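Local structure of putative hydrolase (Burkholderia cenocepacia, 4X00) at residues V134-G138 with G258-F262. The protein probably hydrolyses ester bonds, perhaps those of aryl esters, using an alpha/beta hydrolase fold. Residues are numbered along the deposited sequence.
Sequences VYVDG and GHAPF
In alpha/beta hydrolases the catalytic histidine sits on a loop that follows the last strand and lies by the C-terminal ends of the parallel strands; here V134-G138 and G258-F262, which carries the probable catalytic histidine H259, meet through van der Waals contacts. V134 to V136 run as extended strand; D137 then adopts a left-handed conformation (phi/psi 48/41), turning the chain out of the sheet. In the second segment, G258 and H259 are loop, A260 is the N-cap residue, and P261 and F262 begin a short helix. CA atoms lie 5.9 Å apart for D137 and H259, and 7.7 Å for V136 and P261; no hydrogen bond joins the segments.

D137, chi1 m, points its CB toward the loop, 3.4 Å from H259 O and 3.8 Å from H259 ND1. With chi2 at 79°, its carboxylate lies alongside the H259 carbonyl, D137 OD1 approaching the polarised CH2 at P261 CD to 2.9 Å without a hydrogen bond, while D137 OD2 accepts one from the amide of G227. V136, chi1 t, directs CG1 to P261 CG at 3.7 Å. F262, chi1 p and chi2 near -85°, brings its ring edge to V136, CD1 lying 3.9 Å from V136 CG1, although its CA-to-CB bond points sideways.

H259, chi1 t with chi2 near 61°, hydrogen-bonds through ND1 to D230 OD2, and with S112 on the probable nucleophile elbow these residues match a Ser-His-Asp triad. The strand 132-136 lies between strands 107-111 and 222-227, W111 flanks both H259 and F262, and F269 of helix 266-280 packs on V136 and F262.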
loop_
_atom_site.group_PDB
_atom_site.type_symbol
_atom_site.label_atom_id
_atom_site.label_comp_id
_atom_site.label_asym_id
_atom_site.label_seq_id
_atom_site.Cartn_x
_atom_site.Cartn_y
_atom_site.Cartn_z
ATOM N N VAL A 134 5.061 -6.782 4.989
ATOM C CA VAL A 134 4.931 -7.363 3.672
ATOM C C VAL A 134 4.793 -6.228 2.653
ATOM O O VAL A 134 3.867 -5.406 2.765
ATOM C CB VAL A 134 3.702 -8.274 3.573
ATOM C CG1 VAL A 134 3.635 -8.920 2.182
ATOM C CG2 VAL A 134 3.729 -9.351 4.685
ATOM N N TYR A 135 5.715 -6.155 1.699
ATOM C CA TYR A 135 5.615 -5.216 0.582
ATOM C C TYR A 135 4.939 -5.978 -0.542
ATOM O O TYR A 135 5.484 -6.973 -1.027
ATOM C CB TYR A 135 6.973 -4.731 0.103
ATOM C CG TYR A 135 7.633 -3.687 0.969
ATOM C CD1 TYR A 135 7.887 -3.897 2.334
ATOM C CD2 TYR A 135 8.074 -2.480 0.409
ATOM C CE1 TYR A 135 8.508 -2.917 3.111
ATOM C CE2 TYR A 135 8.695 -1.513 1.194
ATOM C CZ TYR A 135 8.908 -1.735 2.529
ATOM O OH TYR A 135 9.525 -0.776 3.277
ATOM N N VAL A 136 3.759 -5.543 -0.938
ATOM C CA VAL A 136 3.036 -6.207 -2.002
ATOM C C VAL A 136 3.158 -5.367 -3.259
ATOM O O VAL A 136 2.561 -4.284 -3.352
ATOM C CB VAL A 136 1.574 -6.394 -1.635
ATOM C CG1 VAL A 136 0.916 -7.270 -2.725
ATOM C CG2 VAL A 136 1.446 -6.961 -0.213
ATOM N N ASP A 137 3.973 -5.813 -4.211
ATOM C CA ASP A 137 4.260 -4.977 -5.383
ATOM C C ASP A 137 4.609 -3.570 -4.943
ATOM O O ASP A 137 4.196 -2.576 -5.549
ATOM C CB ASP A 137 3.088 -5.015 -6.365
ATOM C CG ASP A 137 3.001 -6.370 -7.023
ATOM O OD1 ASP A 137 2.467 -7.273 -6.349
ATOM O OD2 ASP A 137 3.569 -6.574 -8.136
ATOM N N GLY A 138 5.387 -3.494 -3.871
ATOM C CA GLY A 138 5.738 -2.223 -3.284
ATOM C C GLY A 138 6.655 -1.373 -4.125
ATOM O O GLY A 138 7.590 -1.855 -4.809
ATOM N N GLY A 258 -0.258 -9.646 -12.014
ATOM C CA GLY A 258 0.312 -8.318 -12.210
ATOM C C GLY A 258 0.447 -7.573 -10.892
ATOM O O GLY A 258 0.855 -8.160 -9.879
ATOM N N HIS A 259 0.130 -6.276 -10.919
ATOM C CA HIS A 259 0.424 -5.370 -9.825
ATOM C C HIS A 259 -0.414 -5.599 -8.560
ATOM O O HIS A 259 -0.066 -5.088 -7.503
ATOM C CB HIS A 259 0.205 -3.955 -10.381
ATOM C CG HIS A 259 0.573 -2.823 -9.464
ATOM N ND1 HIS A 259 1.859 -2.622 -8.991
ATOM C CD2 HIS A 259 -0.166 -1.767 -9.031
ATOM C CE1 HIS A 259 1.878 -1.514 -8.262
ATOM N NE2 HIS A 259 0.665 -0.979 -8.277
ATOM N N ALA A 260 -1.501 -6.370 -8.652
ATOM C CA ALA A 260 -2.424 -6.529 -7.541
ATOM C C ALA A 260 -2.690 -8.016 -7.199
ATOM O O ALA A 260 -3.824 -8.490 -7.256
ATOM C CB ALA A 260 -3.746 -5.816 -7.855
ATOM N N PRO A 261 -1.648 -8.757 -6.774
ATOM C CA PRO A 261 -1.810 -10.195 -6.505
ATOM C C PRO A 261 -2.812 -10.512 -5.392
ATOM O O PRO A 261 -3.335 -11.625 -5.373
ATOM C CB PRO A 261 -0.380 -10.649 -6.113
ATOM C CG PRO A 261 0.324 -9.397 -5.692
ATOM C CD PRO A 261 -0.260 -8.319 -6.604
ATOM N N PHE A 262 -3.027 -9.605 -4.450
ATOM C CA PHE A 262 -3.993 -9.824 -3.373
ATOM C C PHE A 262 -5.431 -9.888 -3.920
ATOM O O PHE A 262 -6.322 -10.466 -3.262
ATOM C CB PHE A 262 -3.869 -8.717 -2.307
ATOM C CG PHE A 262 -3.983 -7.325 -2.893
ATOM C CD1 PHE A 262 -2.870 -6.680 -3.439
ATOM C CD2 PHE A 262 -5.238 -6.709 -2.958
ATOM C CE1 PHE A 262 -2.997 -5.416 -4.021
ATOM C CE2 PHE A 262 -5.380 -5.459 -3.544
ATOM C CZ PHE A 262 -4.252 -4.813 -4.080
#